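Local coordinates for protein lactose Operon Repressor (Escherichia coli, PDB 1JYE) that represses transcription of the lactose operon by binding operator DNA, and releases it when an inducer sugar binds the core of the protein, at residues 62-67 / 92-97; 81-86 / 299-304; 66-71 / 123-128; 77-82 / 291-296. The protein carries 1 engineered substitution. All coordinates share one frame; numbering follows the deposited sequence.

Overall arrangement
All four contacts belong to one half of the core, the subdomain that begins with strand 63-68. Interactions 1 and 3 build its parallel sheet on either edge of that strand and share V66 and A67, their centres about 12 Å apart. Interactions 2 and 4, centres about 9 Å apart, pack helix 293-308 beside helix 74-89 on one face of this sheet. Helix and sheet meet where I83 CG2 lies 4.1 Å from V66 CG2 and I79 CD1 lies 3.6 Å from N125 OD1. All four reach the second subunit, interaction 3 through L71 alone. A glycerol, probably from the crystallisation liquor, sits about 5 Å from the F293 side chain in interaction 4.

Interaction 1. Residues 62-67 / 92-97; sequences LLIGVA and ASVVVS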
loop_
_atom_site.group_PDB
_atom_site.type_symbol
_atom_site.label_atom_id
_atom_site.label_comp_id
_atom_site.label_asym_id
_atom_site.label_seq_id
_atom_site.Cartn_x
_atom_site.Cartn_y
_atom_site.Cartn_z
ATOM N N LEU A 62 27.641 -2.973 7.444
ATOM C CA LEU A 62 26.518 -3.291 8.373
ATOM C C LEU A 62 25.328 -3.832 7.590
ATOM O O LEU A 62 24.905 -3.235 6.599
ATOM C CB LEU A 62 26.107 -2.039 9.149
ATOM C CG LEU A 62 24.978 -2.204 10.168
ATOM C CD1 LEU A 62 25.315 -3.326 11.145
ATOM C CD2 LEU A 62 24.771 -0.890 10.907
ATOM N N LEU A 63 24.787 -4.958 8.046
ATOM C CA LEU A 63 23.660 -5.592 7.371
ATOM C C LEU A 63 22.646 -6.202 8.336
ATOM O O LEU A 63 23.010 -6.956 9.240
ATOM C CB LEU A 63 24.182 -6.688 6.437
ATOM C CG LEU A 63 23.168 -7.479 5.611
ATOM C CD1 LEU A 63 22.633 -6.609 4.490
ATOM C CD2 LEU A 63 23.837 -8.719 5.037
ATOM N N ILE A 64 21.372 -5.878 8.138
ATOM C CA ILE A 64 20.313 -6.425 8.976
ATOM C C ILE A 64 19.295 -7.153 8.107
ATOM O O ILE A 64 19.210 -6.919 6.899
ATOM C CB ILE A 64 19.607 -5.325 9.794
ATOM C CG1 ILE A 64 19.013 -4.265 8.864
ATOM C CG2 ILE A 64 20.599 -4.695 10.766
ATOM C CD1 ILE A 64 18.305 -3.138 9.598
ATOM N N GLY A 65 18.533 -8.049 8.722
ATOM C CA GLY A 65 17.546 -8.800 7.976
ATOM C C GLY A 65 16.138 -8.569 8.477
ATOM O O GLY A 65 15.914 -8.374 9.672
ATOM N N VAL A 66 15.185 -8.585 7.555
ATOM C CA VAL A 66 13.786 -8.392 7.903
ATOM C C VAL A 66 12.942 -9.536 7.352
ATOM O O VAL A 66 12.966 -9.806 6.151
ATOM C CB VAL A 66 13.226 -7.068 7.321
ATOM C CG1 VAL A 66 11.743 -6.942 7.656
ATOM C CG2 VAL A 66 13.996 -5.875 7.877
ATOM N N ALA A 67 12.220 -10.218 8.236
ATOM C CA ALA A 67 11.318 -11.292 7.827
ATOM C C ALA A 67 9.971 -10.584 7.907
ATOM O O ALA A 67 9.567 -10.136 8.980
ATOM C CB ALA A 67 11.379 -12.455 8.815
ATOM N N ALA A 92 23.048 1.181 7.177
ATOM C CA ALA A 92 22.862 -0.262 7.241
ATOM C C ALA A 92 22.091 -0.768 6.030
ATOM O O ALA A 92 21.080 -0.182 5.643
ATOM C CB ALA A 92 22.118 -0.636 8.516
ATOM N N SER A 93 22.581 -1.846 5.427
ATOM C CA SER A 93 21.913 -2.452 4.285
ATOM C C SER A 93 20.897 -3.426 4.856
ATOM O O SER A 93 21.052 -3.899 5.983
ATOM C CB SER A 93 22.914 -3.189 3.395
ATOM O OG SER A 93 23.713 -2.259 2.687
ATOM N N VAL A 94 19.865 -3.732 4.079
ATOM C CA VAL A 94 18.812 -4.617 4.557
ATOM C C VAL A 94 18.430 -5.746 3.610
ATOM O O VAL A 94 18.108 -5.512 2.442
ATOM C CB VAL A 94 17.529 -3.805 4.854
ATOM C CG1 VAL A 94 16.481 -4.694 5.511
ATOM C CG2 VAL A 94 17.859 -2.612 5.734
ATOM N N VAL A 95 18.467 -6.973 4.123
ATOM C CA VAL A 95 18.065 -8.138 3.350
ATOM C C VAL A 95 16.619 -8.365 3.779
ATOM O O VAL A 95 16.326 -8.437 4.973
ATOM C CB VAL A 95 18.903 -9.387 3.709
ATOM C CG1 VAL A 95 18.445 -10.580 2.873
ATOM C CG2 VAL A 95 20.383 -9.108 3.473
ATOM N N VAL A 96 15.712 -8.459 2.812
ATOM C CA VAL A 96 14.301 -8.647 3.124
ATOM C C VAL A 96 13.771 -9.977 2.610
ATOM O O VAL A 96 13.936 -10.312 1.436
ATOM C CB VAL A 96 13.444 -7.511 2.513
ATOM C CG1 VAL A 96 11.982 -7.667 2.939
ATOM C CG2 VAL A 96 13.990 -6.162 2.946
ATOM N N SER A 97 13.135 -10.732 3.502
ATOM C CA SER A 97 12.555 -12.020 3.149
ATOM C C SER A 97 11.061 -11.956 3.444
ATOM O O SER A 97 10.657 -11.640 4.567
ATOM C CB SER A 97 13.203 -13.141 3.970
ATOM O OG SER A 97 12.614 -14.398 3.671
#
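L63 and V95 meet on one face of two neighbouring parallel strands, the pair that helix 74-89 joins in a beta-alpha-beta unit. The two side chains cross obliquely, with L63 CD1 3.5 Å from V95 CG2. L63 CG stands anti to the backbone N (chi1 -179°), and from there CD1 also reaches S93 CB at 3.6 Å. G65, between L63 and A67 on this face, adds no side chain, and helix 104-115 covers A67, V95 and S97 through L114. The opposite face carries I64, V66, V94 and V96. V94 divides its methyls there: CG2 lies 3.7 Å from I64 CG1, while CG1 lies 3.6 Å from V66 CG2. I64 CG1 sits between the backbone N and the carbonyl carbon (chi1 58°), which brings it within reach of V94 CG2. Beta-branched residues are well tolerated in extended strands, and the two methyls of V94 let one residue meet both I64 and V66. Helix 74-89 lies over this face, I83 on V66 and the engineered L84 on V94. At the start of the pair L62 CD2 rests on A92 CB at 3.6 Å. V94 and V96 turn their backbone bonds outward to the second subunit, so the sheet edge is part of the dimer interface. Between the strands, I64 and V66 each donate and accept a backbone bond, the last being a nearly straight one from S97 N to V66 O at 2.8 Å (178°).

Interaction 2. Residues 81-86 / 299-304; sequences AAILSR and TSVDRL. Engineered in segment 81-86: L84 (natural residue Lys).
R86 and D302 join two helices by a salt bridge in which one carboxylate oxygen does the work. R86 NE donates to D302 OD1 at 2.6 Å, on the syn lone pair of that oxygen, and NH2 adds a weak bond to the same atom. The acceptor lies near the guanidinium plane; both bonds end on OD1, so the bridge is not the bidentate kind, and the two planes stand 90° apart. R86 CG is anti to the backbone N, and a bend at chi2 (54°) places CD for the turn towards the acid. The aliphatic part of R86 serves as well: CG packs on V301 CB at 3.7 Å, as suits a long side chain with an apolar stem and a charged end. An alanine in place of R86 would probably leave the D302 carboxylate without its charged mate and strip V301 of the cover given by CG. V301 fills the space between the helices, its CG2 lying 3.4 Å from I83 O and 3.7 Å from I83 CG2. The axes of segments 81-86 and 299-304 approach to 8.7 Å and cross at -51°; in this periplasmic-binding-protein-like fold the late helix 293-308 packs beside helix 74-89 on the same sheet face. Further in, S300 OG lies 3.5 Å from I83 CG1 and is hydrogen-bonded to G297 O. In the second shell Q89 OE1 takes R86 NH1, while L90 packs on V301 and D302. The engineered L84 faces away from helix 293-308 and packs on V94 of its own chain and on L71 of the second subunit.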
loop_
_atom_site.group_PDB
_atom_site.type_symbol
_atom_site.label_atom_id
_atom_site.label_comp_id
_atom_site.label_asym_id
_atom_site.label_seq_id
_atom_site.Cartn_x
_atom_site.Cartn_y
_atom_site.Cartn_z
ATOM N N ALA A 81 8.926 0.247 4.775
ATOM C CA ALA A 81 9.413 1.457 4.117
ATOM C C ALA A 81 10.186 2.288 5.139
ATOM O O ALA A 81 11.271 2.795 4.859
ATOM C CB ALA A 81 8.245 2.265 3.564
ATOM N N ALA A 82 9.619 2.421 6.334
ATOM C CA ALA A 82 10.252 3.187 7.400
ATOM C C ALA A 82 11.544 2.514 7.850
ATOM O O ALA A 82 12.521 3.184 8.178
ATOM C CB ALA A 82 9.296 3.330 8.576
ATOM N N ILE A 83 11.542 1.186 7.880
ATOM C CA ILE A 83 12.733 0.440 8.266
ATOM C C ILE A 83 13.854 0.728 7.268
ATOM O O ILE A 83 14.983 1.040 7.654
ATOM C CB ILE A 83 12.461 -1.081 8.282
ATOM C CG1 ILE A 83 11.556 -1.433 9.469
ATOM C CG2 ILE A 83 13.779 -1.852 8.355
ATOM C CD1 ILE A 83 11.145 -2.891 9.511
ATOM N N LEU A 84 13.534 0.636 5.981
ATOM C CA LEU A 84 14.528 0.877 4.940
ATOM C C LEU A 84 15.045 2.309 4.970
ATOM O O LEU A 84 16.230 2.553 4.744
ATOM C CB LEU A 84 13.938 0.566 3.561
ATOM C CG LEU A 84 13.510 -0.885 3.334
ATOM C CD1 LEU A 84 12.861 -1.017 1.962
ATOM C CD2 LEU A 84 14.713 -1.808 3.456
ATOM N N SER A 85 14.158 3.258 5.246
ATOM C CA SER A 85 14.561 4.656 5.306
ATOM C C SER A 85 15.547 4.898 6.447
ATOM O O SER A 85 16.598 5.514 6.252
ATOM C CB SER A 85 13.338 5.558 5.488
ATOM O OG SER A 85 13.727 6.918 5.592
ATOM N N ARG A 86 15.210 4.406 7.637
ATOM C CA ARG A 86 16.069 4.593 8.801
ATOM C C ARG A 86 17.383 3.831 8.664
ATOM O O ARG A 86 18.437 4.314 9.086
ATOM C CB ARG A 86 15.337 4.159 10.074
ATOM C CG ARG A 86 16.086 4.471 11.363
ATOM C CD ARG A 86 16.474 5.945 11.444
ATOM N NE ARG A 86 17.046 6.288 12.744
ATOM C CZ ARG A 86 17.765 7.381 12.981
ATOM N NH1 ARG A 86 18.008 8.244 12.003
ATOM N NH2 ARG A 86 18.242 7.611 14.198
ATOM N N THR A 299 11.736 3.364 14.672
ATOM C CA THR A 299 12.152 2.957 16.006
ATOM C C THR A 299 12.733 1.544 16.039
ATOM O O THR A 299 13.684 1.283 16.778
ATOM C CB THR A 299 10.974 3.059 17.002
ATOM O OG1 THR A 299 10.422 4.384 16.949
ATOM C CG2 THR A 299 11.450 2.787 18.428
ATOM N N SER A 300 12.187 0.639 15.229
ATOM C CA SER A 300 12.682 -0.738 15.215
ATOM C C SER A 300 14.145 -0.821 14.791
ATOM O O SER A 300 14.899 -1.656 15.292
ATOM C CB SER A 300 11.821 -1.622 14.296
ATOM O OG SER A 300 12.020 -1.322 12.923
ATOM N N VAL A 301 14.555 0.045 13.869
ATOM C CA VAL A 301 15.938 0.034 13.414
ATOM C C VAL A 301 16.850 0.551 14.518
ATOM O O VAL A 301 17.872 -0.067 14.827
ATOM C CB VAL A 301 16.121 0.894 12.143
ATOM C CG1 VAL A 301 17.597 0.947 11.751
ATOM C CG2 VAL A 301 15.305 0.301 11.003
ATOM N N ASP A 302 16.476 1.675 15.122
ATOM C CA ASP A 302 17.276 2.238 16.205
ATOM C C ASP A 302 17.413 1.208 17.322
ATOM O O ASP A 302 18.498 1.000 17.860
ATOM C CB ASP A 302 16.622 3.504 16.774
ATOM C CG ASP A 302 16.408 4.581 15.728
ATOM O OD1 ASP A 302 17.237 4.691 14.804
ATOM O OD2 ASP A 302 15.414 5.330 15.840
ATOM N N ARG A 303 16.302 0.561 17.660
ATOM C CA ARG A 303 16.278 -0.440 18.724
ATOM C C ARG A 303 17.152 -1.652 18.410
ATOM O O ARG A 303 17.912 -2.116 19.261
ATOM C CB ARG A 303 14.834 -0.897 18.976
ATOM C CG ARG A 303 14.643 -1.802 20.201
ATOM C CD ARG A 303 15.006 -1.075 21.494
ATOM N NE ARG A 303 14.478 0.287 21.504
ATOM C CZ ARG A 303 13.189 0.602 21.613
ATOM N NH1 ARG A 303 12.821 1.877 21.594
ATOM N NH2 ARG A 303 12.271 -0.346 21.763
ATOM N N LEU A 304 17.045 -2.165 17.187
ATOM C CA LEU A 304 17.830 -3.330 16.791
ATOM C C LEU A 304 19.323 -3.055 16.884
ATOM O O LEU A 304 20.086 -3.884 17.382
ATOM C CB LEU A 304 17.489 -3.754 15.360
ATOM C CG LEU A 304 18.243 -4.995 14.869
ATOM C CD1 LEU A 304 17.768 -6.218 15.640
ATOM C CD2 LEU A 304 18.009 -5.185 13.378
#

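Interaction 3. Residues 66-71 / 123-128; sequences VATSSL and IINYPL
S69 reaches the Y126 ring obliquely, its OG 3.5 Å from CD1, while P127 CD lies over one ring face, displaced toward the rim, and L128 CD2 meets the ring edge in plane. S69 OG is also 3.1 Å from P127 CD and 2.7 Å from a water, which gives a weak bond to N125 O. The second flat group is the N125 amide. Its ND2 donates to T68 OG1 at 3.0 Å, the acceptor tilted 20° from the amide plane. T68 OG1 stands anti to the backbone N (chi1 -180°), which holds it beside N125 ND2, and it donates to S69 O at 2.8 Å, on a lone pair in the carbonyl plane. One hydroxyl thus accepts and donates at once, as a threonine can. A valine in place of T68 would probably leave N125 ND2 and S69 O without this partner and the amide freer to turn. Backbone bonds carry the strands: N125 N meets A67 O at 2.7 Å, and S69 N meets N125 O at 2.9 Å. Two parallel strands end together here and run into loops, the C-terminal sheet edge at which proteins with periplasmic-binding-protein-like folds commonly place their ligand sites.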
loop_
_atom_site.group_PDB
_atom_site.type_symbol
_atom_site.label_atom_id
_atom_site.label_comp_id
_atom_site.label_asym_id
_atom_site.label_seq_id
_atom_site.Cartn_x
_atom_site.Cartn_y
_atom_site.Cartn_z
ATOM N N VAL A 66 15.185 -8.585 7.555
ATOM C CA VAL A 66 13.786 -8.392 7.903
ATOM C C VAL A 66 12.942 -9.536 7.352
ATOM O O VAL A 66 12.966 -9.806 6.151
ATOM C CB VAL A 66 13.226 -7.068 7.321
ATOM C CG1 VAL A 66 11.743 -6.942 7.656
ATOM C CG2 VAL A 66 13.996 -5.875 7.877
ATOM N N ALA A 67 12.220 -10.218 8.236
ATOM C CA ALA A 67 11.318 -11.292 7.827
ATOM C C ALA A 67 9.971 -10.584 7.907
ATOM O O ALA A 67 9.567 -10.136 8.980
ATOM C CB ALA A 67 11.379 -12.455 8.815
ATOM N N THR A 68 9.267 -10.473 6.787
ATOM C CA THR A 68 8.014 -9.724 6.808
ATOM C C THR A 68 6.796 -10.345 6.150
ATOM O O THR A 68 6.908 -11.164 5.237
ATOM C CB THR A 68 8.225 -8.336 6.157
ATOM O OG1 THR A 68 6.998 -7.597 6.177
ATOM C CG2 THR A 68 8.686 -8.500 4.711
ATOM N N SER A 69 5.626 -9.932 6.630
ATOM C CA SER A 69 4.363 -10.370 6.061
ATOM C C SER A 69 4.366 -9.733 4.674
ATOM O O SER A 69 5.158 -8.829 4.411
ATOM C CB SER A 69 3.185 -9.819 6.868
ATOM O OG SER A 69 3.170 -10.342 8.185
ATOM N N SER A 70 3.478 -10.190 3.800
ATOM C CA SER A 70 3.417 -9.660 2.444
ATOM C C SER A 70 3.383 -8.136 2.361
ATOM O O SER A 70 2.603 -7.477 3.051
ATOM C CB SER A 70 2.199 -10.225 1.712
ATOM O OG SER A 70 2.090 -9.637 0.426
ATOM N N LEU A 71 4.231 -7.582 1.500
ATOM C CA LEU A 71 4.285 -6.139 1.316
ATOM C C LEU A 71 3.122 -5.665 0.451
ATOM O O LEU A 71 2.971 -4.472 0.196
ATOM C CB LEU A 71 5.621 -5.728 0.689
ATOM C CG LEU A 71 6.847 -6.052 1.548
ATOM C CD1 LEU A 71 8.093 -5.489 0.887
ATOM C CD2 LEU A 71 6.672 -5.461 2.946
ATOM N N ILE A 123 14.716 -8.224 12.246
ATOM C CA ILE A 123 13.456 -7.587 12.607
ATOM C C ILE A 123 12.382 -8.532 12.070
ATOM O O ILE A 123 12.333 -8.819 10.872
ATOM C CB ILE A 123 13.302 -6.190 11.965
ATOM C CG1 ILE A 123 14.375 -5.250 12.525
ATOM C CG2 ILE A 123 11.916 -5.637 12.263
ATOM C CD1 ILE A 123 14.349 -3.845 11.943
ATOM N N ILE A 124 11.546 -9.046 12.967
ATOM C CA ILE A 124 10.488 -9.976 12.587
ATOM C C ILE A 124 9.155 -9.234 12.511
ATOM O O ILE A 124 8.505 -8.977 13.531
ATOM C CB ILE A 124 10.373 -11.130 13.613
ATOM C CG1 ILE A 124 11.755 -11.742 13.880
ATOM C CG2 ILE A 124 9.423 -12.200 13.088
ATOM C CD1 ILE A 124 12.414 -12.367 12.662
ATOM N N ASN A 125 8.760 -8.889 11.289
ATOM C CA ASN A 125 7.519 -8.163 11.034
ATOM C C ASN A 125 6.484 -9.154 10.501
ATOM O O ASN A 125 5.966 -9.005 9.395
ATOM C CB ASN A 125 7.799 -7.059 10.008
ATOM C CG ASN A 125 6.614 -6.147 9.793
ATOM O OD1 ASN A 125 5.986 -5.697 10.751
ATOM N ND2 ASN A 125 6.311 -5.855 8.530
ATOM N N TYR A 126 6.179 -10.160 11.318
ATOM C CA TYR A 126 5.251 -11.224 10.951
ATOM C C TYR A 126 4.454 -11.617 12.202
ATOM O O TYR A 126 5.024 -11.750 13.280
ATOM C CB TYR A 126 6.067 -12.412 10.439
ATOM C CG TYR A 126 5.250 -13.556 9.895
ATOM C CD1 TYR A 126 4.702 -13.501 8.615
ATOM C CD2 TYR A 126 5.019 -14.694 10.664
ATOM C CE1 TYR A 126 3.942 -14.555 8.113
ATOM C CE2 TYR A 126 4.261 -15.752 10.176
ATOM C CZ TYR A 126 3.725 -15.677 8.900
ATOM O OH TYR A 126 2.974 -16.724 8.418
ATOM N N PRO A 127 3.130 -11.816 12.072
ATOM C CA PRO A 127 2.299 -12.182 13.229
ATOM C C PRO A 127 2.603 -13.552 13.828
ATOM O O PRO A 127 2.508 -14.572 13.151
ATOM C CB PRO A 127 0.882 -12.083 12.671
ATOM C CG PRO A 127 1.063 -12.522 11.253
ATOM C CD PRO A 127 2.327 -11.796 10.836
ATOM N N LEU A 128 2.956 -13.569 15.110
ATOM C CA LEU A 128 3.293 -14.818 15.791
ATOM C C LEU A 128 2.692 -14.873 17.189
ATOM O O LEU A 128 2.753 -13.890 17.924
ATOM C CB LEU A 128 4.814 -14.947 15.907
ATOM C CG LEU A 128 5.595 -15.120 14.606
ATOM C CD1 LEU A 128 7.056 -14.767 14.827
ATOM C CD2 LEU A 128 5.445 -16.558 14.112
HETATM O O HOH W 1 2.884 -8.422 10.131
#

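Interaction 4. Residues 77-82 / 291-296; sequences SQIVAA and QDFRLL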
loop_
_atom_site.group_PDB
_atom_site.type_symbol
_atom_site.label_atom_id
_atom_site.label_comp_id
_atom_site.label_asym_id
_atom_site.label_seq_id
_atom_site.Cartn_x
_atom_site.Cartn_y
_atom_site.Cartn_z
ATOM N N SER A 77 3.875 -2.875 4.410
ATOM C CA SER A 77 4.652 -2.043 3.498
ATOM C C SER A 77 5.031 -0.696 4.115
ATOM O O SER A 77 6.115 -0.181 3.863
ATOM C CB SER A 77 3.890 -1.834 2.183
ATOM O OG SER A 77 2.638 -1.217 2.402
ATOM N N GLN A 78 4.155 -0.126 4.935
ATOM C CA GLN A 78 4.470 1.157 5.559
ATOM C C GLN A 78 5.589 0.967 6.580
ATOM O O GLN A 78 6.503 1.784 6.685
ATOM C CB GLN A 78 3.229 1.736 6.244
ATOM C CG GLN A 78 2.055 1.973 5.303
ATOM C CD GLN A 78 2.395 2.917 4.163
ATOM O OE1 GLN A 78 2.809 4.052 4.388
ATOM N NE2 GLN A 78 2.220 2.449 2.932
ATOM N N ILE A 79 5.513 -0.121 7.336
ATOM C CA ILE A 79 6.531 -0.406 8.334
ATOM C C ILE A 79 7.890 -0.659 7.688
ATOM O O ILE A 79 8.895 -0.073 8.089
ATOM C CB ILE A 79 6.134 -1.632 9.181
ATOM C CG1 ILE A 79 4.842 -1.317 9.938
ATOM C CG2 ILE A 79 7.276 -2.010 10.127
ATOM C CD1 ILE A 79 4.264 -2.493 10.719
ATOM N N VAL A 80 7.923 -1.522 6.678
ATOM C CA VAL A 80 9.184 -1.835 6.017
ATOM C C VAL A 80 9.780 -0.616 5.318
ATOM O O VAL A 80 10.998 -0.452 5.282
ATOM C CB VAL A 80 9.018 -3.015 5.033
ATOM C CG1 VAL A 80 10.306 -3.239 4.252
ATOM C CG2 VAL A 80 8.670 -4.282 5.810
ATOM N N ALA A 81 8.926 0.247 4.775
ATOM C CA ALA A 81 9.413 1.457 4.117
ATOM C C ALA A 81 10.186 2.288 5.139
ATOM O O ALA A 81 11.271 2.795 4.859
ATOM C CB ALA A 81 8.245 2.265 3.564
ATOM N N ALA A 82 9.619 2.421 6.334
ATOM C CA ALA A 82 10.252 3.187 7.400
ATOM C C ALA A 82 11.544 2.514 7.850
ATOM O O ALA A 82 12.521 3.184 8.178
ATOM C CB ALA A 82 9.296 3.330 8.576
ATOM N N GLN A 291 -2.224 4.451 13.797
ATOM C CA GLN A 291 -1.085 3.611 14.154
ATOM C C GLN A 291 0.038 4.197 13.307
ATOM O O GLN A 291 0.028 4.064 12.085
ATOM C CB GLN A 291 -1.300 2.148 13.762
ATOM C CG GLN A 291 -2.451 1.459 14.474
ATOM C CD GLN A 291 -2.330 -0.049 14.418
ATOM O OE1 GLN A 291 -1.864 -0.679 15.370
ATOM N NE2 GLN A 291 -2.730 -0.637 13.296
ATOM N N ASP A 292 0.994 4.848 13.959
ATOM C CA ASP A 292 2.108 5.484 13.253
ATOM C C ASP A 292 3.152 4.467 12.789
ATOM O O ASP A 292 4.180 4.272 13.437
ATOM C CB ASP A 292 2.741 6.533 14.169
ATOM C CG ASP A 292 3.646 7.494 13.423
ATOM O OD1 ASP A 292 3.941 8.570 13.982
ATOM O OD2 ASP A 292 4.066 7.174 12.290
ATOM N N PHE A 293 2.881 3.829 11.655
ATOM C CA PHE A 293 3.780 2.815 11.113
ATOM C C PHE A 293 5.179 3.339 10.832
ATOM O O PHE A 293 6.161 2.609 10.972
ATOM C CB PHE A 293 3.193 2.210 9.834
ATOM C CG PHE A 293 1.863 1.543 10.035
ATOM C CD1 PHE A 293 1.730 0.480 10.924
ATOM C CD2 PHE A 293 0.739 1.983 9.344
ATOM C CE1 PHE A 293 0.496 -0.134 11.122
ATOM C CE2 PHE A 293 -0.502 1.372 9.536
ATOM C CZ PHE A 293 -0.621 0.313 10.427
ATOM N N ARG A 294 5.277 4.602 10.433
ATOM C CA ARG A 294 6.579 5.187 10.149
ATOM C C ARG A 294 7.400 5.207 11.433
ATOM O O ARG A 294 8.582 4.857 11.439
ATOM C CB ARG A 294 6.423 6.612 9.621
ATOM C CG ARG A 294 7.720 7.221 9.114
ATOM C CD ARG A 294 7.677 8.740 9.172
ATOM N NE ARG A 294 8.358 9.267 10.355
ATOM C CZ ARG A 294 7.998 9.025 11.613
ATOM N NH1 ARG A 294 6.949 8.260 11.878
ATOM N NH2 ARG A 294 8.696 9.545 12.612
ATOM N N LEU A 295 6.767 5.618 12.528
ATOM C CA LEU A 295 7.447 5.670 13.812
ATOM C C LEU A 295 7.889 4.268 14.230
ATOM O O LEU A 295 9.005 4.080 14.710
ATOM C CB LEU A 295 6.527 6.265 14.879
ATOM C CG LEU A 295 7.109 6.339 16.293
ATOM C CD1 LEU A 295 8.340 7.231 16.298
ATOM C CD2 LEU A 295 6.057 6.869 17.252
ATOM N N LEU A 296 7.014 3.286 14.041
ATOM C CA LEU A 296 7.342 1.908 14.404
ATOM C C LEU A 296 8.554 1.395 13.628
ATOM O O LEU A 296 9.490 0.850 14.212
ATOM C CB LEU A 296 6.145 0.991 14.144
ATOM C CG LEU A 296 6.385 -0.501 14.386
ATOM C CD1 LEU A 296 6.741 -0.742 15.851
ATOM C CD2 LEU A 296 5.137 -1.283 14.002
#
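In I79 and F293, which meet across the two helices, the first torsion sets the gamma atom beside the backbone N and anti to the carbonyl carbon, chi1 -63° for I79 CG1 and -60° for F293 CG. I79 CG1 comes 3.7 Å from F293 CD1, approaching the ring obliquely. L296 takes the other choice, CG anti to the backbone N (chi1 176°), and its CD2 reaches I79 CD1 at 3.6 Å. One branched residue of helix 74-89 is therefore shared by an aromatic and an aliphatic side chain one helical turn apart. Q78 adds its CB, 3.6 Å from F293 CB, and sends its amide away, NE2 bonding to A72 O of the second subunit. A82 is small enough to let the backbones close in, with CB only 3.3 Å from R294 O.

D292 starts the partner helix as its N-cap: OD2 accepts from L295 N at 3.1 Å, the donor lying above the carboxylate plane. R294 NH1 forms a salt bridge to OD2, so a backbone N-H and a guanidinium share one carboxylate oxygen. Q291 O lies over one face of the F293 ring, and Q291 NE2 is hydrogen-bonded to a bound glycerol. The two helices lie side by side on the sheet: I79 also touches N125 of strand 122-125, while further along helix 293-308 L304 packs on I64 and I123, and L296 packs on I159 and F161 of strand 158-161.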